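Long-range contacts in Lmo1076 protein (PDB 5JQC), which is a putative autolysin, a secreted cell-wall hydrolase probably with amidase activity, seen here as its part made of three GW modules: residues K104-T109 and A145-Q150; N118-E123 and T135-Y140; A175-D180 and V206-S211. All coordinates share one frame; numbering follows the deposited sequence.

Interaction 1 of 3, residues K104-T109 and A145-Q150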
# COMPACT_ATOMS: atom_id res chain seq x y z
N LYS A 104 2.51 -1.57 -6.43
CA LYS A 104 3.89 -2.00 -6.65
C LYS A 104 4.52 -2.49 -5.35
O LYS A 104 4.15 -2.06 -4.25
CB LYS A 104 4.74 -0.89 -7.27
CG LYS A 104 4.90 0.39 -6.50
CD LYS A 104 5.72 1.38 -7.33
CE LYS A 104 6.09 2.65 -6.57
NZ LYS A 104 7.35 3.25 -7.13
N THR A 105 5.45 -3.42 -5.51
CA THR A 105 6.28 -3.89 -4.41
C THR A 105 7.20 -2.77 -3.94
O THR A 105 7.67 -1.95 -4.74
CB THR A 105 7.09 -5.11 -4.87
OG1 THR A 105 6.19 -6.17 -5.21
CG2 THR A 105 8.04 -5.59 -3.77
N LEU A 106 7.46 -2.73 -2.63
CA LEU A 106 8.28 -1.71 -2.01
C LEU A 106 9.27 -2.36 -1.07
O LEU A 106 9.11 -3.51 -0.66
CB LEU A 106 7.43 -0.71 -1.21
CG LEU A 106 6.46 0.16 -2.00
CD1 LEU A 106 5.64 1.03 -1.06
CD2 LEU A 106 7.25 1.01 -2.98
N ASN A 107 10.30 -1.58 -0.69
CA ASN A 107 11.26 -2.02 0.32
C ASN A 107 11.65 -0.81 1.18
O ASN A 107 12.76 -0.28 1.10
CB ASN A 107 12.49 -2.67 -0.31
CG ASN A 107 13.52 -3.08 0.73
OD1 ASN A 107 13.16 -3.51 1.83
ND2 ASN A 107 14.81 -2.92 0.40
N LEU A 108 10.74 -0.37 2.03
CA LEU A 108 10.96 0.80 2.86
C LEU A 108 10.87 0.40 4.32
O LEU A 108 10.33 -0.66 4.66
CB LEU A 108 9.92 1.89 2.57
CG LEU A 108 9.71 2.18 1.09
CD1 LEU A 108 8.58 3.18 0.87
CD2 LEU A 108 11.02 2.68 0.52
N THR A 109 11.40 1.26 5.19
CA THR A 109 11.13 1.14 6.61
C THR A 109 10.72 2.50 7.15
O THR A 109 11.06 3.55 6.60
CB THR A 109 12.34 0.61 7.39
OG1 THR A 109 13.29 1.67 7.61
CG2 THR A 109 13.01 -0.52 6.64
N ALA A 145 8.36 -0.43 11.35
CA ALA A 145 7.69 -1.31 10.41
C ALA A 145 8.45 -1.33 9.10
O ALA A 145 9.14 -0.36 8.75
CB ALA A 145 6.24 -0.87 10.20
N LYS A 146 8.33 -2.44 8.39
CA LYS A 146 8.86 -2.57 7.04
C LYS A 146 7.71 -2.48 6.06
O LYS A 146 6.72 -3.21 6.18
CB LYS A 146 9.62 -3.89 6.89
CG LYS A 146 10.35 -3.99 5.57
CD LYS A 146 11.03 -5.34 5.40
CE LYS A 146 11.68 -5.43 4.03
NZ LYS A 146 12.09 -6.82 3.70
N ILE A 147 7.83 -1.57 5.10
CA ILE A 147 6.80 -1.34 4.09
C ILE A 147 7.17 -2.15 2.85
O ILE A 147 8.23 -1.93 2.26
CB ILE A 147 6.69 0.16 3.78
CG1 ILE A 147 6.06 0.90 4.97
CG2 ILE A 147 5.94 0.37 2.47
CD1 ILE A 147 6.66 2.28 5.23
N ILE A 148 6.30 -3.08 2.46
CA ILE A 148 6.64 -4.06 1.42
C ILE A 148 5.79 -3.92 0.16
O ILE A 148 6.14 -4.53 -0.87
CB ILE A 148 6.53 -5.50 1.96
CG1 ILE A 148 5.07 -5.84 2.23
CG2 ILE A 148 7.36 -5.64 3.24
CD1 ILE A 148 4.86 -7.13 2.97
N LYS A 149 4.71 -3.15 0.18
CA LYS A 149 3.86 -3.03 -1.00
C LYS A 149 2.99 -1.79 -0.85
O LYS A 149 2.67 -1.39 0.27
CB LYS A 149 2.99 -4.28 -1.15
CG LYS A 149 2.58 -4.61 -2.56
CD LYS A 149 1.53 -5.71 -2.51
CE LYS A 149 1.39 -6.41 -3.85
NZ LYS A 149 0.63 -7.68 -3.70
N GLN A 150 2.61 -1.20 -1.98
CA GLN A 150 1.64 -0.11 -1.96
C GLN A 150 0.54 -0.38 -2.97
O GLN A 150 0.69 -1.19 -3.89
CB GLN A 150 2.28 1.24 -2.27
CG GLN A 150 2.81 1.41 -3.67
CD GLN A 150 3.15 2.84 -3.97
OE1 GLN A 150 3.80 3.51 -3.18
NE2 GLN A 150 2.67 3.35 -5.12

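Interaction 2 of 3, residues N118-E123 and T135-Y140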
# COMPACT_ATOMS: atom_id res chain seq x y z
N ASN A 118 -6.23 5.51 12.08
CA ASN A 118 -6.48 4.85 10.81
C ASN A 118 -6.89 3.41 11.06
O ASN A 118 -6.34 2.75 11.95
CB ASN A 118 -5.24 4.85 9.89
CG ASN A 118 -4.99 6.18 9.26
OD1 ASN A 118 -5.67 6.56 8.29
ND2 ASN A 118 -4.04 6.94 9.83
N GLY A 119 -7.83 2.92 10.26
CA GLY A 119 -8.20 1.53 10.33
C GLY A 119 -7.11 0.63 9.79
O GLY A 119 -6.17 1.05 9.12
N LEU A 120 -7.25 -0.66 10.06
CA LEU A 120 -6.22 -1.63 9.75
C LEU A 120 -6.86 -2.73 8.91
O LEU A 120 -7.77 -3.41 9.38
CB LEU A 120 -5.60 -2.19 11.03
CG LEU A 120 -4.65 -3.38 10.84
CD1 LEU A 120 -3.56 -3.09 9.81
CD2 LEU A 120 -4.02 -3.73 12.18
N TRP A 121 -6.34 -2.94 7.70
CA TRP A 121 -7.06 -3.70 6.70
C TRP A 121 -6.24 -4.89 6.23
O TRP A 121 -5.00 -4.86 6.28
CB TRP A 121 -7.40 -2.83 5.49
CG TRP A 121 -8.29 -1.66 5.82
CD1 TRP A 121 -7.89 -0.43 6.26
CD2 TRP A 121 -9.72 -1.61 5.73
NE1 TRP A 121 -8.99 0.38 6.46
CE2 TRP A 121 -10.12 -0.32 6.13
CE3 TRP A 121 -10.69 -2.53 5.35
CZ2 TRP A 121 -11.46 0.07 6.16
CZ3 TRP A 121 -12.02 -2.15 5.38
CH2 TRP A 121 -12.39 -0.86 5.78
N SER A 122 -6.94 -5.92 5.75
CA SER A 122 -6.28 -7.09 5.17
C SER A 122 -5.99 -6.95 3.69
O SER A 122 -5.16 -7.70 3.15
CB SER A 122 -7.14 -8.35 5.40
OG SER A 122 -8.33 -8.30 4.65
N GLU A 123 -6.67 -6.04 3.00
CA GLU A 123 -6.30 -5.65 1.65
C GLU A 123 -6.53 -4.15 1.53
O GLU A 123 -7.11 -3.52 2.42
CB GLU A 123 -7.12 -6.38 0.58
CG GLU A 123 -7.19 -7.88 0.75
CD GLU A 123 -5.96 -8.57 0.24
OE1 GLU A 123 -5.14 -7.90 -0.44
OE2 GLU A 123 -5.82 -9.78 0.51
N THR A 135 -10.26 -1.66 14.41
CA THR A 135 -10.85 -0.35 14.18
C THR A 135 -9.78 0.70 13.96
O THR A 135 -9.91 1.56 13.08
CB THR A 135 -11.76 0.02 15.35
OG1 THR A 135 -12.87 -0.88 15.37
CG2 THR A 135 -12.26 1.45 15.21
N THR A 136 -8.70 0.63 14.74
CA THR A 136 -7.49 1.37 14.46
C THR A 136 -6.33 0.39 14.39
O THR A 136 -6.47 -0.79 14.71
CB THR A 136 -7.20 2.44 15.53
OG1 THR A 136 -6.80 1.79 16.74
CG2 THR A 136 -8.47 3.26 15.79
N ALA A 137 -5.20 0.89 13.89
CA ALA A 137 -3.94 0.18 14.06
C ALA A 137 -3.19 0.68 15.28
O ALA A 137 -1.95 0.72 15.28
CB ALA A 137 -3.08 0.31 12.80
N GLY A 138 -3.93 1.11 16.32
CA GLY A 138 -3.33 1.68 17.51
C GLY A 138 -2.39 0.74 18.23
O GLY A 138 -1.43 1.20 18.86
N ALA A 139 -2.64 -0.57 18.13
CA ALA A 139 -1.75 -1.62 18.64
C ALA A 139 -0.32 -1.50 18.14
O ALA A 139 0.58 -2.11 18.73
CB ALA A 139 -2.29 -2.99 18.24
N TYR A 140 -0.08 -0.77 17.05
CA TYR A 140 1.26 -0.64 16.49
C TYR A 140 1.72 0.80 16.49
O TYR A 140 2.64 1.16 15.76
CB TYR A 140 1.30 -1.22 15.09
CG TYR A 140 0.72 -2.60 14.99
CD1 TYR A 140 -0.64 -2.79 14.82
CD2 TYR A 140 1.53 -3.72 15.06
CE1 TYR A 140 -1.18 -4.05 14.71
CE2 TYR A 140 1.01 -4.99 14.95
CZ TYR A 140 -0.35 -5.15 14.78
OH TYR A 140 -0.89 -6.42 14.67

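Interaction 3 of 3, residues A175-D180 and V206-S211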
# COMPACT_ATOMS: atom_id res chain seq x y z
N ALA A 175 -0.09 7.32 7.77
CA ALA A 175 0.16 6.84 9.12
C ALA A 175 1.63 6.57 9.40
O ALA A 175 2.00 6.41 10.57
CB ALA A 175 -0.64 5.56 9.38
N PHE A 176 2.49 6.50 8.37
CA PHE A 176 3.89 6.16 8.53
C PHE A 176 4.79 7.38 8.41
O PHE A 176 4.54 8.28 7.61
CB PHE A 176 4.36 5.17 7.47
CG PHE A 176 3.62 3.88 7.46
CD1 PHE A 176 2.35 3.81 6.92
CD2 PHE A 176 4.23 2.72 7.90
CE1 PHE A 176 1.67 2.61 6.86
CE2 PHE A 176 3.57 1.50 7.84
CZ PHE A 176 2.29 1.45 7.32
N HIS A 177 5.88 7.37 9.18
CA HIS A 177 7.03 8.23 8.96
C HIS A 177 8.11 7.35 8.33
O HIS A 177 8.69 6.49 9.00
CB HIS A 177 7.54 8.84 10.26
CG HIS A 177 8.79 9.65 10.10
ND1 HIS A 177 8.77 11.02 9.92
CD2 HIS A 177 10.09 9.28 10.06
CE1 HIS A 177 10.01 11.46 9.80
NE2 HIS A 177 10.83 10.43 9.87
N VAL A 178 8.39 7.57 7.05
CA VAL A 178 9.34 6.72 6.34
C VAL A 178 10.75 7.23 6.56
O VAL A 178 11.03 8.42 6.38
CB VAL A 178 9.01 6.65 4.85
CG1 VAL A 178 9.89 5.60 4.17
CG2 VAL A 178 7.52 6.33 4.65
N TYR A 179 11.65 6.32 6.94
CA TYR A 179 13.06 6.66 7.08
C TYR A 179 13.70 6.80 5.71
O TYR A 179 13.38 6.04 4.79
CB TYR A 179 13.81 5.61 7.90
CG TYR A 179 13.22 5.41 9.29
CD1 TYR A 179 13.11 6.47 10.16
CD2 TYR A 179 12.81 4.16 9.71
CE1 TYR A 179 12.59 6.29 11.42
CE2 TYR A 179 12.29 3.97 10.95
CZ TYR A 179 12.18 5.03 11.81
OH TYR A 179 11.67 4.84 13.07
N ASP A 180 14.58 7.80 5.58
CA ASP A 180 15.47 7.90 4.43
C ASP A 180 16.45 6.74 4.44
O ASP A 180 16.99 6.40 5.50
CB ASP A 180 16.31 9.18 4.48
CG ASP A 180 15.48 10.43 4.54
OD1 ASP A 180 14.45 10.51 3.83
OD2 ASP A 180 15.90 11.35 5.29
N VAL A 206 23.04 8.29 11.17
CA VAL A 206 22.85 9.16 10.01
C VAL A 206 21.43 9.71 10.07
O VAL A 206 20.48 8.98 10.36
CB VAL A 206 23.10 8.40 8.71
CG1 VAL A 206 22.81 9.29 7.51
CG2 VAL A 206 24.55 7.85 8.65
N TYR A 207 21.29 11.01 9.79
CA TYR A 207 20.06 11.72 10.16
C TYR A 207 18.84 11.14 9.45
O TYR A 207 18.81 11.01 8.21
CB TYR A 207 20.18 13.21 9.85
CG TYR A 207 18.88 13.98 10.03
CD1 TYR A 207 18.41 14.32 11.30
CD2 TYR A 207 18.10 14.35 8.93
CE1 TYR A 207 17.21 15.02 11.47
CE2 TYR A 207 16.91 15.05 9.08
CZ TYR A 207 16.47 15.38 10.35
OH TYR A 207 15.29 16.07 10.51
N ASN A 208 17.84 10.76 10.25
CA ASN A 208 16.51 10.34 9.79
C ASN A 208 16.55 9.00 9.06
O ASN A 208 15.73 8.74 8.17
CB ASN A 208 15.86 11.42 8.91
CG ASN A 208 14.36 11.26 8.83
OD1 ASN A 208 13.78 11.24 7.74
ND2 ASN A 208 13.71 11.12 9.98
N THR A 209 17.49 8.14 9.44
CA THR A 209 17.56 6.81 8.87
C THR A 209 17.00 5.74 9.81
O THR A 209 16.88 4.57 9.40
CB THR A 209 19.02 6.49 8.50
OG1 THR A 209 19.84 6.57 9.66
CG2 THR A 209 19.55 7.51 7.50
N SER A 210 16.63 6.10 11.04
CA SER A 210 16.13 5.13 12.02
C SER A 210 15.38 5.89 13.11
O SER A 210 15.33 7.12 13.11
CB SER A 210 17.27 4.30 12.62
OG SER A 210 18.07 5.14 13.41
N SER A 211 14.79 5.13 14.03
CA SER A 211 14.04 5.74 15.13
C SER A 211 14.94 6.61 16.01
O SER A 211 14.52 7.68 16.46
CB SER A 211 13.36 4.67 15.97
OG SER A 211 12.77 5.25 17.11
O HOH W 1 16.88 3.77 6.48

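Interaction 1 of 3, residues K104-T109 and A145-Q150
Leu106 and Ile147 lie side by side and point the same way, with CD1 of Leu106 3.6 Å from CG2 of Ile147. That same Leu106 CD1 also rests 3.6 Å from CB of Gln150, so a single methyl packs against two residues of the opposing strand. Leu108 crosses Ile147 at a slant, and here the contact is made near the backbone, CB to CB at 3.9 Å. At the other end Lys104 runs alongside Gln150. Both carry CG between the backbone N and the carbonyl carbon (chi1 60° and 67°), which sets Lys104 CG 3.7 Å from Gln150 CG. Further out, Lys104 CE comes close to the Gln150 amide, whose NE2 is bonded to Asn102 O.

These are antiparallel strands, 103-112 and 144-153, neighbours in the five-stranded sheet of an SH3-like GW module, and a beta bulge interrupts their register. Leu106 and Asn107 together stand opposite Ile148 alone. Leu106 N bonds to Ile148 O at 2.8 Å, approaching from well above the carbonyl plane, 68° out of it; past the bulge, Leu108 N takes Ile147 O at 3.0 Å, in the carbonyl plane. The non-hydrogen-bonded pair Thr105 with Lys149 and the hydrogen-bonded pair Leu108 with Ile147 flank the irregularity. On it, Asn107 swings its side chain back across the extended Lys146, with OD1 3.3 Å from Lys146 CE, while Asn107 O accepts from Lys181 NZ.

In the next shell, Tyr159 of strand 156-163 touches both Leu106 and Ile147. Phe176 packs on Ile147 and Val178 on Leu108, both from strand 176-178.

Interaction 2 of 3, residues N118-E123 and T135-Y140
Asn118 O is gripped from the opposite segment by two neighbouring residues. Ala137 N donates a hydrogen bond to it at 2.9 Å, arriving almost in line with the carbonyl, and CA of Thr136 adds a CA-H...O contact at 3.1 Å. A similar contact follows one step along, with Gly119 CA 3.2 Å from Thr135 O, so the two backbones are joined by one hydrogen bond, bent to 140° at the hydrogen, and two CA-H...O contacts. The Asn118 side chain turns elsewhere, its ND2 held by Ala114 O.

Just beyond, segment 135-140 turns. Thr136 OG1 accepts from Gly138 N at 3.0 Å, forming an ST turn, and Tyr140 N bonds back to Ala137 O across the 3-10 turn at 138-139. The turn brings Tyr140 round to Leu120, beside Ala137. Leu120 CB meets Ala137 CB at 4.0 Å. Its CG stands anti to the backbone N (chi1 171°), and from there CD2 comes within 3.8 Å of Tyr140 CE1, the two side chains crossing at about a right angle.

Strand 120-121 pairs with strand 132-134, and the apolar cluster faces the larger sheet of the GW module: Phe161 of strand 156-163 touches Leu120, Leu171 of strand 166-172 touches Ala137, and Tyr140 reaches Ile168 and Val163.

Interaction 3 of 3, residues A175-D180 and V206-S211
Tyr179 lays one face of its ring over Ser210, whose CA sits 3.7 Å above the plane at the ring centre. The fit is close at the rim too, where Tyr179 CE1 comes within 3.3 Å of Ser210 C. At the far end of the ring the phenol reaches Ser211, but the partner of its hydroxyl is Asp144 OD1.

One step on, Asp180 N donates to Asn208 O at 3.0 Å; the nitrogen sits nearly in line with the C=O, but the bond is bent at the hydrogen. A water ties the backbones a second time, donating to Asp180 O at 2.8 Å and to Thr209 O at 3.0 Å.

The loop that receives these bonds is a type II beta turn from Val206 to Thr209, with Asn208 in the third position at a positive phi of 69°. Val206 O accepts both from Thr209 N and, at 2.6 Å, from Thr209 OG1, the two donors coming from the same face of the carbonyl. While OG1 folds back on the turn, CG2 of Thr209 touches Asp180 O, at 3.4 Å.

Asn208 has CG anti to its backbone N (chi1 -159°), on the side of segment 175-180; the amide beyond it lies between His177 and Asp180. It meets the His177 ring tip to tip at the ring's edge, the planes 81° apart, and crosses the Asp180 carboxylate at a slant. The polar partner of that carboxylate is Arg238, in a salt bridge through OD1. Behind the amide, Asn208 CB lies over one face of the Tyr207 ring, which meets Tyr203 edge-to-face and Trp241 with the planes inclined, beside a bound PEG.

The contact thus joins two successive GW modules: strand 176-178 borders strand 103-112 in one, while Val206 and Thr209 lie on Thr236 of strand 226-236 in the next.

How the interactions relate
Leaving the first GW module, the chain enters the second through 104-109, runs through the loops of interaction 2, and returns at 145-150, where interaction 1 closes the larger loop. Interaction 2 is therefore nested inside interaction 1, closing a short excursion between 118-123 and 135-140; the two do not touch, their nearest atoms being about 7 Å apart. Interaction 3 follows in series and links the second module to the third. Its strand 176-178 adds to the sheet of interaction 1: Thr109 O probably bonds Tyr179 N and packs against Val178 CG1. At Ala175 it also brushes Asn118 of interaction 2, so segment 175-180 meets both earlier contacts.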